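Cysteine desulfurase (Fervidobacterium islandicum, PDB 6A6E) probably removes sulfur from L-cysteine as a pyridoxal-5'-phosphate-dependent SufS-type desulfurase, leaving alanine and handing the sulfur on for iron-sulfur cluster assembly. Local coordinates at residues 43-47 and 48-52; 90-93 and 94-98; 112-116 and 117-121; 359-363 and 364-368. All blocks are in the same frame, centred on the assembly; numbering follows the deposited sequence.

Interaction 1. Residues 43-47 and 48-52; sequences TLKCK and SVIEK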
loop_
_atom_site.group_PDB
_atom_site.type_symbol
_atom_site.label_atom_id
_atom_site.label_comp_id
_atom_site.label_asym_id
_atom_site.label_seq_id
_atom_site.Cartn_x
_atom_site.Cartn_y
_atom_site.Cartn_z
ATOM N N THR A 43 -8.536 -13.133 -5.426
ATOM C CA THR A 43 -9.492 -13.355 -6.529
ATOM C C THR A 43 -8.996 -12.881 -7.864
ATOM O O THR A 43 -8.071 -12.036 -7.984
ATOM C CB THR A 43 -10.840 -12.697 -6.224
ATOM O OG1 THR A 43 -10.616 -11.317 -5.913
ATOM C CG2 THR A 43 -11.550 -13.370 -5.032
ATOM N N LEU A 44 -9.660 -13.369 -8.892
ATOM C CA LEU A 44 -9.298 -13.059 -10.281
ATOM C C LEU A 44 -9.897 -11.699 -10.630
ATOM O O LEU A 44 -10.846 -11.240 -9.968
ATOM C CB LEU A 44 -9.867 -14.129 -11.215
ATOM C CG LEU A 44 -9.455 -15.575 -11.033
ATOM C CD1 LEU A 44 -10.184 -16.405 -12.075
ATOM C CD2 LEU A 44 -7.954 -15.823 -11.093
ATOM N N LYS A 45 -9.336 -11.050 -11.645
ATOM C CA LYS A 45 -9.691 -9.671 -11.992
ATOM C C LYS A 45 -10.568 -9.561 -13.225
ATOM O O LYS A 45 -10.437 -10.294 -14.210
ATOM C CB LYS A 45 -8.433 -8.818 -12.203
ATOM C CG LYS A 45 -7.364 -8.942 -11.108
ATOM C CD LYS A 45 -7.930 -8.853 -9.689
ATOM C CE LYS A 45 -6.863 -9.015 -8.624
ATOM N NZ LYS A 45 -7.546 -9.305 -7.332
ATOM N N CYS A 46 -11.466 -8.592 -13.139
ATOM C CA CYS A 46 -12.452 -8.282 -14.140
ATOM C C CYS A 46 -11.852 -7.376 -15.195
ATOM O O CYS A 46 -11.278 -6.338 -14.872
ATOM C CB CYS A 46 -13.633 -7.605 -13.458
ATOM S SG CYS A 46 -14.795 -6.970 -14.655
ATOM N N LYS A 47 -11.968 -7.751 -16.462
ATOM C CA LYS A 47 -11.339 -6.983 -17.528
ATOM C C LYS A 47 -11.861 -5.547 -17.604
ATOM O O LYS A 47 -11.076 -4.622 -17.724
ATOM C CB LYS A 47 -11.573 -7.653 -18.840
ATOM C CG LYS A 47 -10.816 -7.040 -19.990
ATOM C CD LYS A 47 -10.810 -8.034 -21.151
ATOM C CE LYS A 47 -11.351 -7.403 -22.403
ATOM N NZ LYS A 47 -10.312 -6.522 -22.965
ATOM N N SER A 48 -13.164 -5.346 -17.462
ATOM C CA SER A 48 -13.702 -3.998 -17.614
ATOM C C SER A 48 -13.242 -3.108 -16.464
ATOM O O SER A 48 -12.975 -1.936 -16.683
ATOM C CB SER A 48 -15.234 -4.007 -17.773
ATOM O OG SER A 48 -15.923 -4.363 -16.573
ATOM N N VAL A 49 -13.103 -3.681 -15.254
ATOM C CA VAL A 49 -12.619 -2.881 -14.106
ATOM C C VAL A 49 -11.176 -2.490 -14.340
ATOM O O VAL A 49 -10.786 -1.327 -14.129
ATOM C CB VAL A 49 -12.758 -3.633 -12.775
ATOM C CG1 VAL A 49 -11.990 -2.960 -11.636
ATOM C CG2 VAL A 49 -14.236 -3.784 -12.463
ATOM N N ILE A 50 -10.373 -3.444 -14.770
ATOM C CA ILE A 50 -8.973 -3.165 -14.965
ATOM C C ILE A 50 -8.745 -2.148 -16.091
ATOM O O ILE A 50 -7.814 -1.318 -16.002
ATOM C CB ILE A 50 -8.175 -4.488 -15.226
ATOM C CG1 ILE A 50 -8.290 -5.426 -14.000
ATOM C CG2 ILE A 50 -6.739 -4.205 -15.556
ATOM C CD1 ILE A 50 -7.713 -4.900 -12.707
ATOM N N GLU A 51 -9.594 -2.183 -17.147
ATOM C CA GLU A 51 -9.544 -1.190 -18.230
ATOM C C GLU A 51 -9.858 0.201 -17.709
ATOM O O GLU A 51 -9.311 1.192 -18.167
ATOM C CB GLU A 51 -10.535 -1.548 -19.402
ATOM C CG GLU A 51 -9.990 -2.684 -20.240
ATOM C CD GLU A 51 -10.919 -3.176 -21.386
ATOM O OE1 GLU A 51 -12.163 -2.927 -21.366
ATOM O OE2 GLU A 51 -10.362 -3.863 -22.297
ATOM N N LYS A 52 -10.788 0.296 -16.784
ATOM C CA LYS A 52 -11.040 1.598 -16.228
ATOM C C LYS A 52 -9.881 2.155 -15.398
ATOM O O LYS A 52 -9.657 3.360 -15.395
ATOM C CB LYS A 52 -12.296 1.574 -15.384
ATOM C CG LYS A 52 -13.556 1.499 -16.225
ATOM C CD LYS A 52 -14.747 1.433 -15.303
ATOM C CE LYS A 52 -16.006 1.114 -16.084
ATOM N NZ LYS A 52 -17.129 1.085 -15.096
#
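Lys47 and Glu51, one helical turn apart at the start of helix 47-59, form a salt bridge, with Lys47 NZ 2.7 Å from Glu51 OE2. The lysine leaves the backbone with CG anti to its N (chi1 -172°), then bends at chi3 and chi4, which swings the ammonium group back over the extended glutamate. NZ meets OE2 from above the carboxylate plane, 42° out of it.

Two backbone hydrogen bonds open the helix. Ile50 N reaches Cys46 O at 3.0 Å, nearly straight, and Glu51 N reaches Lys47 O at 2.9 Å. Cys46 is the N-cap residue, so its carbonyl receives the first of these bonds.

Apolar contact is modest. Cys46 SG lies 3.9 Å from Val49 CG2, and Lys45 CB touches Ile50 CG1 at 3.8 Å. Tyr302 of helix 290-306 covers both Cys46 and Val49, and Ile50 packs on Thr54 of the second subunit. A close polar approach stands apart from these: Cys46 SG comes within 3.4 Å of Ser48 OG.

The far end of Lys45 runs the other way: NZ donates to Thr43 O at 2.9 Å and also to Gly239 O, tying the loop to the chain just beyond the cofactor-pocket residue Lys236. Chemically, Lys47 and Glu51 make an exposed i to i+4 charge pair laid along the first bonds of the helix, while the buried Lys45 amine is met by the carbonyl oxygens of Thr43 and Gly239.

Interaction 2. Residues 90-93 and 94-98; sequences LNAS and SEEII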
loop_
_atom_site.group_PDB
_atom_site.type_symbol
_atom_site.label_atom_id
_atom_site.label_comp_id
_atom_site.label_asym_id
_atom_site.label_seq_id
_atom_site.Cartn_x
_atom_site.Cartn_y
_atom_site.Cartn_z
ATOM N N LEU A 90 -20.859 -0.152 2.599
ATOM C CA LEU A 90 -20.873 -0.639 3.984
ATOM C C LEU A 90 -21.955 0.062 4.851
ATOM O O LEU A 90 -22.046 -0.158 6.035
ATOM C CB LEU A 90 -19.556 -0.390 4.652
ATOM C CG LEU A 90 -18.328 -1.128 4.033
ATOM C CD1 LEU A 90 -17.120 -0.750 4.834
ATOM C CD2 LEU A 90 -18.412 -2.658 4.028
ATOM N N ASN A 91 -22.713 0.985 4.267
ATOM C CA ASN A 91 -23.598 1.890 5.056
ATOM C C ASN A 91 -22.882 2.719 6.102
ATOM O O ASN A 91 -23.358 2.860 7.260
ATOM C CB ASN A 91 -24.760 1.091 5.690
ATOM C CG ASN A 91 -25.900 1.996 6.142
ATOM O OD1 ASN A 91 -26.110 3.026 5.546
ATOM N ND2 ASN A 91 -26.557 1.653 7.263
ATOM N N ALA A 92 -21.727 3.267 5.724
ATOM C CA ALA A 92 -20.981 4.178 6.591
ATOM C C ALA A 92 -21.050 5.522 6.023
ATOM O O ALA A 92 -21.479 5.702 4.876
ATOM C CB ALA A 92 -19.500 3.818 6.734
ATOM N N SER A 93 -20.547 6.474 6.788
ATOM C CA SER A 93 -20.440 7.779 6.235
ATOM C C SER A 93 -18.990 7.894 5.645
ATOM O O SER A 93 -18.060 7.124 6.035
ATOM C CB SER A 93 -20.862 8.804 7.288
ATOM O OG SER A 93 -19.761 9.538 7.631
ATOM N N SER A 94 -18.817 8.731 4.624
ATOM C CA SER A 94 -17.513 8.823 3.931
ATOM C C SER A 94 -16.339 9.186 4.846
ATOM O O SER A 94 -15.259 8.663 4.618
ATOM C CB SER A 94 -17.578 9.783 2.740
ATOM O OG SER A 94 -17.695 11.143 3.144
ATOM N N GLU A 95 -16.554 9.978 5.899
ATOM C CA GLU A 95 -15.458 10.340 6.802
ATOM C C GLU A 95 -15.055 9.193 7.763
ATOM O O GLU A 95 -14.098 9.316 8.465
ATOM C CB GLU A 95 -15.753 11.677 7.566
ATOM C CG GLU A 95 -16.513 11.517 8.871
ATOM C CD GLU A 95 -17.238 12.811 9.340
ATOM O OE1 GLU A 95 -16.590 13.672 10.022
ATOM O OE2 GLU A 95 -18.488 12.954 9.088
ATOM N N GLU A 96 -15.817 8.084 7.758
ATOM C CA GLU A 96 -15.511 6.881 8.517
ATOM C C GLU A 96 -14.718 5.812 7.725
ATOM O O GLU A 96 -14.387 4.726 8.271
ATOM C CB GLU A 96 -16.853 6.268 9.045
ATOM C CG GLU A 96 -17.620 7.253 9.918
ATOM C CD GLU A 96 -18.949 6.701 10.454
ATOM O OE1 GLU A 96 -19.736 6.120 9.671
ATOM O OE2 GLU A 96 -19.150 6.829 11.675
ATOM N N ILE A 97 -14.467 6.100 6.455
ATOM C CA ILE A 97 -13.711 5.219 5.587
ATOM C C ILE A 97 -12.274 5.754 5.411
ATOM O O ILE A 97 -12.057 6.886 4.904
ATOM C CB ILE A 97 -14.393 5.151 4.262
ATOM C CG1 ILE A 97 -15.820 4.565 4.421
ATOM C CG2 ILE A 97 -13.652 4.275 3.262
ATOM C CD1 ILE A 97 -15.913 3.184 5.084
ATOM N N ILE A 98 -11.313 4.934 5.838
ATOM C CA ILE A 98 -9.913 5.193 5.664
ATOM C C ILE A 98 -9.307 4.179 4.728
ATOM O O ILE A 98 -9.512 2.994 4.919
ATOM C CB ILE A 98 -9.242 5.109 7.014
ATOM C CG1 ILE A 98 -9.961 6.155 7.919
ATOM C CG2 ILE A 98 -7.769 5.397 6.893
ATOM C CD1 ILE A 98 -9.795 5.782 9.345
#
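Ser93 and Glu96 bracket a short 3-10 turn, residues 94-96, that carries the chain from the end of helix 70-90 into strand 97-100. Glu96 N donates to Ser93 O at 3.0 Å, coming from well above the carbonyl plane. Just upstream, Asn91 takes positive phi (58°) in a Schellman motif that ends the helix.

The Glu96 side chain returns the bond. With CG beside its own backbone N (chi1 -59°) and the chain extended beyond, it folds back over the turn until OE1 accepts from Ser93 N at 3.0 Å. The N-H points almost straight at OE1, which it meets on the anti side, 23° out of the carboxylate plane. OE2 is taken by Lys250 N, so both carboxylate oxygens hold backbone amides.

Ala92 CB sits 3.7 Å from Glu96 OE1 and 4.0 Å from Ile97 CD1. Ile97 CD1 also touches Leu90 CD1 at 4.1 Å, the leucine and isoleucine chains crossing at a slant. Val86 and Ala87 of helix 70-90 pack on Ile97 as well, and Tyr247 of strand 244-248 touches Ala92 and Glu96.

Only the bond from Ser93 N to Glu96 OE1 resembles half of a capping box; the other, Glu96 N to Ser93 O, is the ordinary main-chain bond of the 3-10 turn. Together they shape a helix-to-strand link leading into the edge strand of the seven-stranded sheet of this PLP-dependent fold.

Interaction 3. Residues 112-116 and 117-121; sequences NSLAK and SGILK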
loop_
_atom_site.group_PDB
_atom_site.type_symbol
_atom_site.label_atom_id
_atom_site.label_comp_id
_atom_site.label_asym_id
_atom_site.label_seq_id
_atom_site.Cartn_x
_atom_site.Cartn_y
_atom_site.Cartn_z
ATOM N N ASN A 112 -1.674 -0.423 17.455
ATOM C CA ASN A 112 -0.792 0.657 17.759
ATOM C C ASN A 112 -1.561 1.928 18.128
ATOM O O ASN A 112 -1.132 2.650 19.094
ATOM C CB ASN A 112 0.218 0.976 16.634
ATOM C CG ASN A 112 1.234 -0.077 16.454
ATOM O OD1 ASN A 112 2.254 -0.087 17.159
ATOM N ND2 ASN A 112 0.991 -1.007 15.470
ATOM N N SER A 113 -2.589 2.291 17.362
ATOM C CA SER A 113 -3.315 3.503 17.688
ATOM C C SER A 113 -4.079 3.333 19.033
ATOM O O SER A 113 -4.104 4.260 19.828
ATOM C CB SER A 113 -4.297 3.968 16.612
ATOM O OG SER A 113 -3.542 4.323 15.411
ATOM N N LEU A 114 -4.708 2.193 19.281
ATOM C CA LEU A 114 -5.391 2.035 20.600
ATOM C C LEU A 114 -4.412 2.207 21.786
ATOM O O LEU A 114 -4.767 2.841 22.786
ATOM C CB LEU A 114 -6.198 0.774 20.676
ATOM C CG LEU A 114 -7.383 0.761 19.694
ATOM C CD1 LEU A 114 -7.816 -0.657 19.471
ATOM C CD2 LEU A 114 -8.584 1.620 20.016
ATOM N N ALA A 115 -3.201 1.696 21.672
ATOM C CA ALA A 115 -2.225 1.805 22.752
ATOM C C ALA A 115 -1.687 3.242 22.915
ATOM O O ALA A 115 -1.533 3.756 24.023
ATOM C CB ALA A 115 -1.067 0.858 22.512
ATOM N N LYS A 116 -1.451 3.923 21.802
ATOM C CA LYS A 116 -0.936 5.277 21.867
ATOM C C LYS A 116 -1.959 6.264 22.309
ATOM O O LYS A 116 -1.606 7.323 22.753
ATOM C CB LYS A 116 -0.383 5.749 20.488
ATOM C CG LYS A 116 0.923 5.078 20.023
ATOM C CD LYS A 116 1.589 5.871 18.847
ATOM C CE LYS A 116 0.854 5.747 17.476
ATOM N NZ LYS A 116 1.547 6.262 16.184
ATOM N N SER A 117 -3.222 5.968 22.071
ATOM C CA SER A 117 -4.273 6.837 22.466
ATOM C C SER A 117 -4.624 6.667 23.969
ATOM O O SER A 117 -5.543 7.311 24.439
ATOM C CB SER A 117 -5.537 6.547 21.666
ATOM O OG SER A 117 -5.330 6.579 20.247
ATOM N N GLY A 118 -4.018 5.699 24.631
ATOM C CA GLY A 118 -4.344 5.399 25.991
ATOM C C GLY A 118 -5.608 4.610 26.256
ATOM O O GLY A 118 -6.025 4.548 27.397
ATOM N N ILE A 119 -6.180 3.960 25.242
ATOM C CA ILE A 119 -7.385 3.204 25.389
ATOM C C ILE A 119 -7.029 1.761 25.764
ATOM O O ILE A 119 -7.670 1.153 26.644
ATOM C CB ILE A 119 -8.153 3.225 24.086
ATOM C CG1 ILE A 119 -8.640 4.632 23.813
ATOM C CG2 ILE A 119 -9.281 2.178 24.098
ATOM C CD1 ILE A 119 -9.298 4.840 22.475
ATOM N N LEU A 120 -6.057 1.174 25.082
ATOM C CA LEU A 120 -5.589 -0.157 25.428
ATOM C C LEU A 120 -4.376 -0.028 26.300
ATOM O O LEU A 120 -3.330 0.361 25.799
ATOM C CB LEU A 120 -5.229 -0.962 24.177
ATOM C CG LEU A 120 -4.790 -2.420 24.333
ATOM C CD1 LEU A 120 -5.777 -3.313 25.039
ATOM C CD2 LEU A 120 -4.527 -2.973 22.931
ATOM N N LYS A 121 -4.511 -0.308 27.606
ATOM C CA LYS A 121 -3.412 -0.115 28.592
ATOM C C LYS A 121 -2.780 -1.392 29.069
ATOM O O LYS A 121 -3.340 -2.461 28.880
ATOM C CB LYS A 121 -3.891 0.606 29.831
ATOM C CG LYS A 121 -4.655 1.866 29.597
ATOM C CD LYS A 121 -4.531 2.672 30.864
ATOM C CE LYS A 121 -5.506 3.802 30.889
ATOM N NZ LYS A 121 -6.802 3.233 31.306
HETATM O O HOH W 1 -2.490 2.801 26.373
#
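Leu114 faces two residues of the turn that follows its helix. Its CD2 meets Ile119 CD1 at 4.1 Å, the two chains running at a slant to each other, while its CB rests against Leu120 CB at 4.0 Å. Leu120 places CG anti to its backbone N (chi1 -177°), leaving CB as the part that touches Leu114. Ile119 keeps its terminal methyl on the outer part of the leucine.

Ser117 turns its hydroxyl back along the helix. OG donates to Ser113 O at 2.7 Å, and Ser117 N donates to the same oxygen at 3.0 Å; the two approach from opposite faces of the carbonyl plane. Ser117 OG also bonds to Glu257 N.

The helix closes with a Schellman motif. Gly118 has positive phi (78°), which suits glycine. The 6-to-1 bond runs from Ile119 N to Leu114 O (3.0 Å), nearly in line with the carbonyl, and the 5-to-2 bond from Gly118 N to Ala115 O (3.2 Å). Leu120 N adds a further bond to Leu114 O, from well above its plane. A water donates to Ala115 O at 2.7 Å and Leu120 O at 2.6 Å, bridging the helix end and the departing chain.

The turn joins helix 103-116 to strand 125-129. Trp140 of helix 138-147 packs on Leu120 and Tyr147 on Ala115, while Lys116 reaches Tyr261 OH and also touches Phe146 of the second subunit.

Interaction 4. Residues 359-363 and 364-368; sequences SHILD and ENFGV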
loop_
_atom_site.group_PDB
_atom_site.type_symbol
_atom_site.label_atom_id
_atom_site.label_comp_id
_atom_site.label_asym_id
_atom_site.label_seq_id
_atom_site.Cartn_x
_atom_site.Cartn_y
_atom_site.Cartn_z
ATOM N N SER A 359 -2.894 -30.894 -3.696
ATOM C CA SER A 359 -2.904 -29.679 -4.465
ATOM C C SER A 359 -2.033 -29.830 -5.740
ATOM O O SER A 359 -2.365 -29.273 -6.801
ATOM C CB SER A 359 -2.429 -28.497 -3.597
ATOM O OG SER A 359 -3.408 -28.160 -2.643
ATOM N N HIS A 360 -0.927 -30.567 -5.645
ATOM C CA HIS A 360 -0.064 -30.676 -6.780
ATOM C C HIS A 360 -0.795 -31.425 -7.910
ATOM O O HIS A 360 -0.862 -30.963 -9.017
ATOM C CB HIS A 360 1.256 -31.391 -6.439
ATOM C CG HIS A 360 2.042 -31.670 -7.669
ATOM N ND1 HIS A 360 2.732 -30.694 -8.333
ATOM C CD2 HIS A 360 2.096 -32.785 -8.462
ATOM C CE1 HIS A 360 3.229 -31.196 -9.463
ATOM N NE2 HIS A 360 2.855 -32.464 -9.563
ATOM N N ILE A 361 -1.400 -32.569 -7.590
ATOM C CA ILE A 361 -2.052 -33.422 -8.620
ATOM C C ILE A 361 -3.290 -32.698 -9.160
ATOM O O ILE A 361 -3.473 -32.607 -10.372
ATOM C CB ILE A 361 -2.398 -34.838 -8.084
ATOM C CG1 ILE A 361 -1.130 -35.627 -7.797
ATOM C CG2 ILE A 361 -3.274 -35.569 -9.093
ATOM C CD1 ILE A 361 -1.295 -36.774 -6.798
ATOM N N LEU A 362 -4.057 -32.073 -8.280
ATOM C CA LEU A 362 -5.234 -31.252 -8.726
ATOM C C LEU A 362 -4.863 -30.229 -9.757
ATOM O O LEU A 362 -5.523 -30.136 -10.851
ATOM C CB LEU A 362 -5.969 -30.586 -7.552
ATOM C CG LEU A 362 -6.756 -31.556 -6.707
ATOM C CD1 LEU A 362 -7.467 -30.830 -5.588
ATOM C CD2 LEU A 362 -7.775 -32.219 -7.578
ATOM N N ASP A 363 -3.759 -29.540 -9.505
ATOM C CA ASP A 363 -3.267 -28.526 -10.438
ATOM C C ASP A 363 -2.652 -29.093 -11.768
ATOM O O ASP A 363 -3.002 -28.669 -12.874
ATOM C CB ASP A 363 -2.212 -27.618 -9.731
ATOM C CG ASP A 363 -1.472 -26.697 -10.707
ATOM O OD1 ASP A 363 -2.057 -25.799 -11.360
ATOM O OD2 ASP A 363 -0.260 -26.866 -10.840
ATOM N N GLU A 364 -1.747 -30.053 -11.664
ATOM C CA GLU A 364 -1.049 -30.493 -12.865
ATOM C C GLU A 364 -1.989 -31.347 -13.755
ATOM O O GLU A 364 -2.069 -31.134 -14.969
ATOM C CB GLU A 364 0.215 -31.241 -12.497
ATOM C CG GLU A 364 1.337 -30.958 -13.480
ATOM C CD GLU A 364 2.373 -32.039 -13.443
ATOM O OE1 GLU A 364 2.255 -32.954 -14.285
ATOM O OE2 GLU A 364 3.290 -31.982 -12.565
ATOM N N ASN A 365 -2.764 -32.218 -13.135
ATOM C CA ASN A 365 -3.565 -33.211 -13.870
ATOM C C ASN A 365 -5.012 -32.831 -14.040
ATOM O O ASN A 365 -5.669 -33.450 -14.856
ATOM C CB ASN A 365 -3.453 -34.583 -13.207
ATOM C CG ASN A 365 -1.991 -35.037 -13.117
ATOM O OD1 ASN A 365 -1.322 -34.870 -12.101
ATOM N ND2 ASN A 365 -1.467 -35.506 -14.224
ATOM N N PHE A 366 -5.522 -31.824 -13.305
ATOM C CA PHE A 366 -6.929 -31.396 -13.476
ATOM C C PHE A 366 -7.149 -29.891 -13.639
ATOM O O PHE A 366 -8.263 -29.463 -13.788
ATOM C CB PHE A 366 -7.777 -31.889 -12.331
ATOM C CG PHE A 366 -7.872 -33.359 -12.263
ATOM C CD1 PHE A 366 -6.884 -34.104 -11.602
ATOM C CD2 PHE A 366 -8.953 -34.007 -12.839
ATOM C CE1 PHE A 366 -6.971 -35.493 -11.560
ATOM C CE2 PHE A 366 -9.042 -35.384 -12.810
ATOM C CZ PHE A 366 -8.064 -36.136 -12.172
ATOM N N GLY A 367 -6.070 -29.111 -13.653
ATOM C CA GLY A 367 -6.144 -27.640 -13.820
ATOM C C GLY A 367 -6.828 -26.878 -12.663
ATOM O O GLY A 367 -7.190 -25.703 -12.803
ATOM N N VAL A 368 -6.984 -27.564 -11.546
ATOM C CA VAL A 368 -7.705 -27.109 -10.384
ATOM C C VAL A 368 -6.666 -26.463 -9.431
ATOM O O VAL A 368 -5.733 -27.151 -8.974
ATOM C CB VAL A 368 -8.384 -28.299 -9.687
ATOM C CG1 VAL A 368 -9.014 -27.913 -8.353
ATOM C CG2 VAL A 368 -9.472 -28.881 -10.588
HETATM O O HOH W 2 -4.376 -27.326 -6.503
HETATM O O HOH W 3 -4.402 -24.463 -11.472
#
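His360 and Glu364 lie alongside each other on the exposed side of helix 355-366, their side chains pointing the same way. The histidine has CG anti to its backbone N (chi1 172°), which carries the ring forward along the helix. Glu364 OE2 comes to the ring edge, near its plane, 3.1 Å from His360 NE2, and the carboxylate stands almost perpendicular to the imidazole. Both residues also touch a crystal neighbour, which may influence how they are set.

Next along the turn, Ile361 and Asn365 meet at a slant, CG2 of the isoleucine to OD1 of the asparagine at 3.7 Å. The main-chain N of Asn365 donates to Ile361 O. That carbonyl oxygen also lies in plane at the edge of the Phe366 ring, which stacks edge-to-face with Tyr419 of helix 407-423.

At its end the helix gives way to strand 368-373 through Gly367, whose positive phi turns the chain out of the helix. The i to i+4 bond from Gly367 N to Asp363 O is weak, whereas Val368 N reaches back six residues to Leu362 O, at 3.0 Å and from above the carbonyl plane. Val368 CB packs on Leu362 CB at 4.0 Å.

A water bridges Ser359 O and Val368 O. Asp363, its CG swung opposite the backbone N (chi1 170°), sends OD1 to Thr70 OG1 of the second subunit, and another water donates to this OD1 at 2.7 Å.

Overall arrangement
All four contacts are local joints at helix ends: interaction 1 opens helix 47-59, whereas interactions 2, 3 and 4 follow or close helices 70-90, 103-116 and 355-366. Interactions 2 and 3 are consecutive, joined by strand 97-100 and helix 103-116, whose first residues, Thr103 and Thr104, line the PLP pocket; their nearest atoms are about 9 Å apart. In interaction 1 the Lys45 side chain lies about 10 Å from a bound PLP. Interactions 1 and 4, centres 25 Å apart, both touch the second subunit. Interaction 4 stands farthest from interaction 3, about 47 Å between centres, on opposite sides of the chain's centre.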